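Local coordinates for protein beta-lactamase (Klebsiella pneumoniae, PDB 6HUH) that probably hydrolyses beta-lactam antibiotics to substituted beta-amino acids, as a class D beta-lactamase linked to antibiotic resistance, at residues G61-F66 and L170-Q175; H179-L184 and Q193-T198; G217-W222 and E251-A256. All coordinates share one frame; numbering follows the deposited sequence.

Contact 1. Residues G61-F66 and L170-Q175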
loop_
_atom_site.group_PDB
_atom_site.type_symbol
_atom_site.label_atom_id
_atom_site.label_comp_id
_atom_site.label_asym_id
_atom_site.label_seq_id
_atom_site.Cartn_x
_atom_site.Cartn_y
_atom_site.Cartn_z
ATOM N N GLY A 61 -7.543 10.671 14.121
ATOM C CA GLY A 61 -8.365 10.283 12.977
ATOM C C GLY A 61 -9.140 8.990 13.128
ATOM O O GLY A 61 -10.289 8.921 12.705
ATOM N N TYR A 62 -8.551 7.968 13.741
ATOM C CA TYR A 62 -9.297 6.736 13.959
ATOM C C TYR A 62 -10.187 6.795 15.182
ATOM O O TYR A 62 -11.256 6.203 15.167
ATOM C CB TYR A 62 -8.391 5.512 14.017
ATOM C CG TYR A 62 -7.880 5.108 12.653
ATOM C CD1 TYR A 62 -8.727 4.528 11.711
ATOM C CD2 TYR A 62 -6.544 5.289 12.308
ATOM C CE1 TYR A 62 -8.258 4.168 10.449
ATOM C CE2 TYR A 62 -6.068 4.942 11.048
ATOM C CZ TYR A 62 -6.925 4.381 10.123
ATOM O OH TYR A 62 -6.405 4.035 8.906
ATOM N N ASP A 63 -9.767 7.499 16.231
ATOM C CA ASP A 63 -10.548 7.617 17.461
ATOM C C ASP A 63 -11.828 8.424 17.249
ATOM O O ASP A 63 -12.875 8.059 17.782
ATOM C CB ASP A 63 -9.693 8.236 18.587
ATOM C CG ASP A 63 -10.352 8.174 19.946
ATOM O OD1 ASP A 63 -10.581 7.026 20.454
ATOM O OD2 ASP A 63 -10.626 9.262 20.522
ATOM N N SER A 64 -11.725 9.536 16.494
ATOM C CA SER A 64 -12.833 10.438 16.229
ATOM C C SER A 64 -13.770 9.912 15.150
ATOM O O SER A 64 -14.952 10.239 15.169
ATOM C CB SER A 64 -12.320 11.831 15.890
ATOM O OG SER A 64 -11.418 11.812 14.797
ATOM N N GLY A 65 -13.255 9.083 14.240
ATOM C CA GLY A 65 -14.050 8.498 13.171
ATOM C C GLY A 65 -13.847 9.118 11.806
ATOM O O GLY A 65 -14.535 8.728 10.853
ATOM N N PHE A 66 -12.907 10.087 11.691
ATOM C CA PHE A 66 -12.580 10.724 10.419
ATOM C C PHE A 66 -12.007 9.686 9.470
ATOM O O PHE A 66 -12.355 9.667 8.282
ATOM C CB PHE A 66 -11.553 11.846 10.596
ATOM C CG PHE A 66 -11.292 12.547 9.283
ATOM C CD1 PHE A 66 -12.256 13.369 8.712
ATOM C CD2 PHE A 66 -10.122 12.325 8.580
ATOM C CE1 PHE A 66 -12.027 14.014 7.502
ATOM C CE2 PHE A 66 -9.909 12.940 7.344
ATOM C CZ PHE A 66 -10.862 13.788 6.821
ATOM N N LEU A 170 -2.603 5.247 25.964
ATOM C CA LEU A 170 -3.319 6.385 25.362
ATOM C C LEU A 170 -4.852 6.129 25.347
ATOM O O LEU A 170 -5.253 4.960 25.315
ATOM C CB LEU A 170 -2.742 6.802 23.984
ATOM C CG LEU A 170 -1.266 7.306 23.979
ATOM C CD1 LEU A 170 -0.819 7.682 22.596
ATOM C CD2 LEU A 170 -1.061 8.500 24.876
ATOM N N PRO A 171 -5.717 7.187 25.471
ATOM C CA PRO A 171 -7.173 6.958 25.580
ATOM C C PRO A 171 -7.877 6.570 24.277
ATOM O O PRO A 171 -8.906 7.144 23.912
ATOM C CB PRO A 171 -7.678 8.291 26.148
ATOM C CG PRO A 171 -6.779 9.296 25.570
ATOM C CD PRO A 171 -5.412 8.635 25.565
ATOM N N VAL A 172 -7.306 5.594 23.569
ATOM C CA VAL A 172 -7.807 5.092 22.295
ATOM C C VAL A 172 -8.070 3.593 22.406
ATOM O O VAL A 172 -7.554 2.934 23.310
ATOM C CB VAL A 172 -6.891 5.468 21.094
ATOM C CG1 VAL A 172 -6.732 6.984 20.960
ATOM C CG2 VAL A 172 -5.532 4.795 21.177
ATOM N N SER A 173 -8.899 3.069 21.500
ATOM C CA SER A 173 -9.287 1.665 21.419
ATOM C C SER A 173 -8.176 0.790 20.813
ATOM O O SER A 173 -7.211 1.307 20.237
ATOM C CB SER A 173 -10.546 1.534 20.572
ATOM O OG SER A 173 -10.257 1.795 19.208
ATOM N N ALA A 174 -8.366 -0.544 20.899
ATOM C CA ALA A 174 -7.485 -1.557 20.337
ATOM C C ALA A 174 -7.465 -1.431 18.809
ATOM O O ALA A 174 -6.377 -1.379 18.220
ATOM C CB ALA A 174 -7.964 -2.944 20.752
ATOM N N GLN A 175 -8.666 -1.339 18.181
ATOM C CA GLN A 175 -8.827 -1.190 16.739
ATOM C C GLN A 175 -8.254 0.139 16.203
ATOM O O GLN A 175 -7.774 0.150 15.068
ATOM C CB GLN A 175 -10.259 -1.426 16.268
ATOM C CG GLN A 175 -11.325 -0.493 16.863
ATOM C CD GLN A 175 -11.829 -0.868 18.250
ATOM O OE1 GLN A 175 -11.289 -1.732 18.972
ATOM N NE2 GLN A 175 -12.874 -0.177 18.674
#

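Contact 2. Residues H179-L184 and Q193-T198. With SO4 (sulfate ion), chain C.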
loop_
_atom_site.group_PDB
_atom_site.type_symbol
_atom_site.label_atom_id
_atom_site.label_comp_id
_atom_site.label_asym_id
_atom_site.label_seq_id
_atom_site.Cartn_x
_atom_site.Cartn_y
_atom_site.Cartn_z
ATOM N N HIS A 179 -5.461 -0.170 13.392
ATOM C CA HIS A 179 -5.526 0.551 12.115
ATOM C C HIS A 179 -4.274 1.437 11.925
ATOM O O HIS A 179 -3.684 1.444 10.838
ATOM C CB HIS A 179 -6.793 1.396 12.034
ATOM C CG HIS A 179 -8.048 0.641 11.716
ATOM N ND1 HIS A 179 -8.100 -0.273 10.684
ATOM C CD2 HIS A 179 -9.291 0.772 12.245
ATOM C CE1 HIS A 179 -9.356 -0.704 10.648
ATOM N NE2 HIS A 179 -10.106 -0.108 11.570
ATOM N N THR A 180 -3.854 2.137 12.998
ATOM C CA THR A 180 -2.654 2.985 13.028
ATOM C C THR A 180 -1.399 2.148 12.704
ATOM O O THR A 180 -0.554 2.599 11.939
ATOM C CB THR A 180 -2.539 3.692 14.400
ATOM O OG1 THR A 180 -3.734 4.462 14.656
ATOM C CG2 THR A 180 -1.271 4.571 14.518
ATOM N N ALA A 181 -1.296 0.932 13.285
ATOM C CA ALA A 181 -0.215 -0.027 13.081
ATOM C C ALA A 181 -0.136 -0.453 11.613
ATOM O O ALA A 181 0.940 -0.420 11.012
ATOM C CB ALA A 181 -0.446 -1.261 13.956
ATOM N N ASN A 182 -1.285 -0.851 11.050
ATOM C CA ASN A 182 -1.413 -1.324 9.682
ATOM C C ASN A 182 -0.901 -0.308 8.673
ATOM O O ASN A 182 0.052 -0.612 7.952
ATOM C CB ASN A 182 -2.846 -1.782 9.382
ATOM C CG ASN A 182 -3.294 -3.046 10.109
ATOM O OD1 ASN A 182 -2.501 -3.846 10.614
ATOM N ND2 ASN A 182 -4.596 -3.285 10.143
ATOM N N ILE A 183 -1.451 0.921 8.688
ATOM C CA ILE A 183 -1.017 1.987 7.773
ATOM C C ILE A 183 0.471 2.400 7.983
ATOM O O ILE A 183 1.079 2.897 7.031
ATOM C CB ILE A 183 -1.980 3.212 7.757
ATOM C CG1 ILE A 183 -2.172 3.850 9.137
ATOM C CG2 ILE A 183 -3.293 2.813 7.154
ATOM C CD1 ILE A 183 -2.906 5.205 9.122
ATOM N N LEU A 184 1.059 2.121 9.190
ATOM C CA LEU A 184 2.463 2.439 9.591
ATOM C C LEU A 184 3.476 1.267 9.479
ATOM O O LEU A 184 4.654 1.464 9.777
ATOM C CB LEU A 184 2.519 2.967 11.054
ATOM C CG LEU A 184 2.123 4.403 11.367
ATOM C CD1 LEU A 184 2.177 4.633 12.843
ATOM C CD2 LEU A 184 3.030 5.386 10.670
ATOM N N GLN A 193 7.737 -7.646 13.858
ATOM C CA GLN A 193 6.845 -6.804 13.086
ATOM C C GLN A 193 7.314 -5.387 13.293
ATOM O O GLN A 193 7.369 -4.931 14.428
ATOM C CB GLN A 193 5.394 -6.977 13.561
ATOM C CG GLN A 193 4.679 -8.201 12.986
ATOM C CD GLN A 193 3.201 -8.142 13.273
ATOM O OE1 GLN A 193 2.449 -7.359 12.671
ATOM N NE2 GLN A 193 2.752 -8.961 14.214
ATOM N N ILE A 194 7.707 -4.707 12.211
ATOM C CA ILE A 194 8.231 -3.334 12.266
ATOM C C ILE A 194 7.154 -2.276 11.895
ATOM O O ILE A 194 6.480 -2.394 10.878
ATOM C CB ILE A 194 9.528 -3.206 11.403
ATOM C CG1 ILE A 194 10.531 -4.401 11.619
ATOM C CG2 ILE A 194 10.224 -1.844 11.560
ATOM C CD1 ILE A 194 11.140 -4.652 13.008
ATOM N N HIS A 195 6.993 -1.270 12.727
ATOM C CA HIS A 195 6.064 -0.190 12.456
ATOM C C HIS A 195 6.902 1.056 12.599
ATOM O O HIS A 195 7.646 1.160 13.573
ATOM C CB HIS A 195 4.904 -0.206 13.448
ATOM C CG HIS A 195 4.221 -1.540 13.564
ATOM N ND1 HIS A 195 3.044 -1.819 12.881
ATOM C CD2 HIS A 195 4.563 -2.624 14.298
ATOM C CE1 HIS A 195 2.709 -3.050 13.227
ATOM N NE2 HIS A 195 3.589 -3.574 14.079
ATOM N N GLY A 196 6.861 1.937 11.603
ATOM C CA GLY A 196 7.686 3.146 11.612
ATOM C C GLY A 196 7.274 4.286 10.702
ATOM O O GLY A 196 6.438 4.128 9.811
ATOM N N LYS A 197 7.856 5.446 10.922
ATOM C CA LYS A 197 7.530 6.639 10.141
ATOM C C LYS A 197 8.731 7.587 9.965
ATOM O O LYS A 197 9.427 7.921 10.924
ATOM C CB LYS A 197 6.299 7.378 10.755
ATOM C CG LYS A 197 5.797 8.595 9.961
ATOM C CD LYS A 197 4.833 8.210 8.841
ATOM C CE LYS A 197 4.613 9.346 7.882
ATOM N NZ LYS A 197 5.729 9.462 6.921
ATOM N N THR A 198 8.952 8.009 8.723
ATOM C CA THR A 198 9.989 8.977 8.387
ATOM C C THR A 198 9.423 10.405 8.497
ATOM O O THR A 198 8.224 10.606 8.315
ATOM C CB THR A 198 10.586 8.707 7.003
ATOM O OG1 THR A 198 9.557 8.744 6.014
ATOM C CG2 THR A 198 11.352 7.397 6.934
HETATM S S SO4 C . 9.129 12.474 4.518
HETATM O O1 SO4 C . 8.688 13.184 3.313
HETATM O O2 SO4 C . 10.590 12.478 4.610
HETATM O O3 SO4 C . 8.588 13.155 5.682
HETATM O O4 SO4 C . 8.644 11.095 4.477
#

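Contact 3. Residues G217-W222 and E251-A256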
loop_
_atom_site.group_PDB
_atom_site.type_symbol
_atom_site.label_atom_id
_atom_site.label_comp_id
_atom_site.label_asym_id
_atom_site.label_seq_id
_atom_site.Cartn_x
_atom_site.Cartn_y
_atom_site.Cartn_z
ATOM N N GLY A 217 16.181 14.448 9.690
ATOM C CA GLY A 217 15.602 13.196 9.244
ATOM C C GLY A 217 15.069 12.466 10.446
ATOM O O GLY A 217 15.667 12.520 11.514
ATOM N N TRP A 218 13.928 11.851 10.328
ATOM C CA TRP A 218 13.405 11.128 11.470
ATOM C C TRP A 218 13.011 9.711 11.046
ATOM O O TRP A 218 12.368 9.545 10.018
ATOM C CB TRP A 218 12.119 11.797 11.999
ATOM C CG TRP A 218 12.179 13.038 12.838
ATOM C CD1 TRP A 218 11.929 14.311 12.411
ATOM C CD2 TRP A 218 12.140 13.089 14.276
ATOM N NE1 TRP A 218 11.842 15.167 13.485
ATOM C CE2 TRP A 218 11.978 14.447 14.642
ATOM C CE3 TRP A 218 12.295 12.127 15.294
ATOM C CZ2 TRP A 218 11.981 14.864 15.974
ATOM C CZ3 TRP A 218 12.293 12.541 16.610
ATOM C CH2 TRP A 218 12.133 13.896 16.941
ATOM N N PHE A 219 13.339 8.712 11.854
ATOM C CA PHE A 219 12.820 7.362 11.708
ATOM C C PHE A 219 12.443 6.823 13.075
ATOM O O PHE A 219 13.299 6.410 13.866
ATOM C CB PHE A 219 13.655 6.394 10.882
ATOM C CG PHE A 219 12.775 5.209 10.556
ATOM C CD1 PHE A 219 11.627 5.362 9.778
ATOM C CD2 PHE A 219 13.038 3.958 11.099
ATOM C CE1 PHE A 219 10.775 4.289 9.535
ATOM C CE2 PHE A 219 12.197 2.874 10.827
ATOM C CZ PHE A 219 11.064 3.053 10.057
ATOM N N VAL A 220 11.149 6.949 13.384
ATOM C CA VAL A 220 10.561 6.615 14.684
ATOM C C VAL A 220 9.613 5.483 14.543
ATOM O O VAL A 220 9.004 5.353 13.490
ATOM C CB VAL A 220 9.919 7.853 15.380
ATOM C CG1 VAL A 220 10.944 8.948 15.557
ATOM C CG2 VAL A 220 8.726 8.384 14.613
ATOM N N GLY A 221 9.513 4.652 15.570
ATOM C CA GLY A 221 8.633 3.491 15.528
ATOM C C GLY A 221 8.966 2.402 16.511
ATOM O O GLY A 221 9.738 2.609 17.443
ATOM N N TRP A 222 8.356 1.255 16.331
ATOM C CA TRP A 222 8.563 0.130 17.225
ATOM C C TRP A 222 8.597 -1.165 16.473
ATOM O O TRP A 222 8.118 -1.235 15.352
ATOM C CB TRP A 222 7.478 0.086 18.319
ATOM C CG TRP A 222 6.105 -0.301 17.838
ATOM C CD1 TRP A 222 5.544 -1.548 17.857
ATOM C CD2 TRP A 222 5.120 0.575 17.281
ATOM N NE1 TRP A 222 4.259 -1.497 17.367
ATOM C CE2 TRP A 222 3.980 -0.210 16.983
ATOM C CE3 TRP A 222 5.097 1.951 16.975
ATOM C CZ2 TRP A 222 2.827 0.335 16.404
ATOM C CZ3 TRP A 222 3.951 2.489 16.403
ATOM C CH2 TRP A 222 2.836 1.686 16.122
ATOM N N GLU A 251 17.294 3.693 6.887
ATOM C CA GLU A 251 18.375 2.807 6.483
ATOM C C GLU A 251 19.205 2.388 7.715
ATOM O O GLU A 251 19.395 1.193 7.943
ATOM C CB GLU A 251 19.228 3.558 5.458
ATOM C CG GLU A 251 20.307 2.771 4.754
ATOM C CD GLU A 251 21.038 3.645 3.751
ATOM O OE1 GLU A 251 20.676 3.587 2.552
ATOM O OE2 GLU A 251 21.905 4.449 4.173
ATOM N N GLU A 252 19.649 3.382 8.522
ATOM C CA GLU A 252 20.485 3.219 9.720
ATOM C C GLU A 252 19.782 2.468 10.855
ATOM O O GLU A 252 20.445 1.787 11.645
ATOM C CB GLU A 252 21.044 4.575 10.203
ATOM C CG GLU A 252 22.250 5.056 9.411
ATOM C CD GLU A 252 22.521 6.553 9.470
ATOM O OE1 GLU A 252 22.800 7.148 8.401
ATOM O OE2 GLU A 252 22.469 7.131 10.580
ATOM N N VAL A 253 18.453 2.584 10.924
ATOM C CA VAL A 253 17.656 1.889 11.931
ATOM C C VAL A 253 17.599 0.402 11.577
ATOM O O VAL A 253 17.869 -0.440 12.430
ATOM C CB VAL A 253 16.263 2.534 12.080
ATOM C CG1 VAL A 253 15.282 1.603 12.772
ATOM C CG2 VAL A 253 16.359 3.852 12.836
ATOM N N PHE A 254 17.312 0.095 10.297
ATOM C CA PHE A 254 17.239 -1.271 9.776
ATOM C C PHE A 254 18.580 -1.990 9.817
ATOM O O PHE A 254 18.607 -3.220 9.893
ATOM C CB PHE A 254 16.625 -1.306 8.375
ATOM C CG PHE A 254 15.128 -1.478 8.403
ATOM C CD1 PHE A 254 14.559 -2.730 8.626
ATOM C CD2 PHE A 254 14.286 -0.403 8.158
ATOM C CE1 PHE A 254 13.175 -2.891 8.645
ATOM C CE2 PHE A 254 12.905 -0.569 8.152
ATOM C CZ PHE A 254 12.360 -1.810 8.398
ATOM N N ALA A 255 19.686 -1.228 9.804
ATOM C CA ALA A 255 21.029 -1.776 9.903
ATOM C C ALA A 255 21.254 -2.243 11.350
ATOM O O ALA A 255 21.412 -3.447 11.586
ATOM C CB ALA A 255 22.059 -0.714 9.514
ATOM N N ALA A 256 21.154 -1.282 12.314
ATOM C CA ALA A 256 21.389 -1.405 13.759
ATOM C C ALA A 256 20.266 -2.034 14.617
ATOM O O ALA A 256 20.464 -2.194 15.828
ATOM C CB ALA A 256 21.734 -0.044 14.315
#

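Contact 1. Residues G61-F66 and L170-Q175
Asp63 and Val172 meet at the edge of the class D beta-lactamase fold, where the last turn of helix 56-64 faces the turn that leads into helix 174-184. The pair illustrates how two helices distant in sequence can be neighbours at the surface without a bond between their ends. The torsion of Asp63 places CG anti to the backbone N (chi1 -170°), which sends the carboxylate outward from its helix to Val172. The two side chains cross obliquely: CB and CG of the aspartate lie beside one methyl, with Asp63 CG 3.9 Å from Val172 CG1. Val172 turns that methyl toward the carboxylate by holding CG1 beside its own N (chi1 -59°), while its side chain also touches Leu177 one turn into the helix.

The carboxylate divides its two oxygens between different tasks. Asp63 OD2 is hydrogen-bonded to the hydroxyl of Tyr121 on helix 115-124, and this bond would restrict the rotation of the group. Asp63 OD1 faces the turn, 3.9 Å from Val172 CA and 3.8 Å from Pro171 O. The latter pair are both acceptors, so the approach is one of proximity rather than bonding. Ser173 N, a possible donor, is 4.4 Å from Asp63 OD1, too far for a hydrogen bond.

The turn itself is shaped locally. Pro171 is the centre of an inverse gamma turn, closed by Val172 N on Leu170 O at 2.8 Å. Ser173 follows as the N-cap of helix 174-184, its OG accepting from Thr176 N. On the other segment, Gly65 leaves helical geometry with positive phi, and Ser64 turns its side chain back along the helix to hydrogen-bond Met60 O through OG.

Contact 2. Residues H179-L184 and Q193-T198
Lys197 and Leu184 pack against each other where strand 192-201 crosses helix 174-184 at 76°, the segment axes 7.5 Å apart at closest, and Lys197 with Thr198 and Gly199 forms the Lys-Thr-Gly motif characteristic of serine beta-lactamases. The lysine shows how a single side chain can be apolar along its stem and polar at its tip. Lys197 CB lies 3.8 Å from Leu184 CD2. CG is anti to the backbone N and swings slightly clear, but a bend at chi2 (85°) brings the chain round again, so that Lys197 CD is also 3.8 Å from Leu184 CD2. The two side chains cross at about a right angle, the methyl fitting into the crook of the lysine. CE then leaves the leucine behind. At the tip, Lys197 NZ donates to Thr198 O at 3.1 Å, on a lone pair in the carbonyl plane, and hydrogen bonds to Ser101 OG and Met98 O grip it further. The nearest side-chain atoms of Lys197 and Ser51, the predicted acyl-ester nucleophile, are about 4 Å apart.

A sulfate ion, probably from the crystallisation liquor, marks the adjoining pocket; Ser101 and Ser246 bind it together with Thr198.

Backbone carbonyls of Ala181 and Leu184 complete the join. Leu184 O accepts from Gly196 N at 2.9 Å, nearly straight at 162°. One turn back, His195 reaches Ala181, its ring stacked on Trp222 and its CE1 against Ala181 CB. His195 ND1 donates to Ala181 O at 3.1 Å, in the ring's own plane yet above the plane of the carbonyl.

Contact 3. Residues G217-W222 and E251-A256
Ala256 N donates to Glu252 O at 3.2 Å, a bond of the helix turn that carries Val253 and Phe254 onto Phe219 of strand 215-225. Here helix 245-264 lies on one face of the antiparallel sheet of the serine beta-lactamase/penicillin-binding protein fold. Between 217-222 and 251-256 the contact is apolar, without a hydrogen bond; a polar tie to the next strand comes from Glu252 OE2, hydrogen-bonded to His234 NE2.

Phe219 stands up from the strand with CG anti to the backbone N (chi1 -165°), and its ring presents an edge to Val253. The valine comes in crosswise, at about a right angle to the phenylalanine side chain. Both branches touch the same corner of the ring: Val253 CG1 lies 3.7 Å from Phe219 CD2, close to the plane of the ring, and Val253 CG2 is also 3.7 Å from Phe219 CD2. The corner atom thus rests in the fork of the isopropyl group rather than on one methyl. Phe254 adds a looser second touch, its CE2 4.4 Å from Phe219 CE2 in an oblique approach.

Other strands of the sheet complete the surroundings. The Phe219 ring meets that of Phe232 with the planes at about 25°, Val253 packs on Phe232 and His234 of strand 228-238, and Phe254 reaches Gln186, Pro187 and Ile189 of edge strand 185-189, beyond 192-201. Alternation along the strand gives its opposite face to Trp218 and Val220, which pack on Gln158 of helix 155-166. Val253 CG2 also nears the strand backbone, 4.1 Å from Phe219 O.

Contact 1 lies at the surface; contacts 2 and 3 are buried. Contact 1 carries no bond between its segments; its carboxylate looks to a third helix for a partner. Contact 2 mixes backbone and histidine hydrogen bonds with Leu184–Lys197 packing, and its Lys197 end borders the predicted active-site serine. Contact 3 is wholly apolar across its interface. Helix 174-184 serves contacts 1 and 2, where Tyr62 stacks on His179. Contacts 2 and 3 share the sheet: their strands pair, with Lys197 N to Val220 O at 2.8 Å. Contacts 1 and 3 lie on opposite sides of the chain's centre, their own centres 26 Å apart.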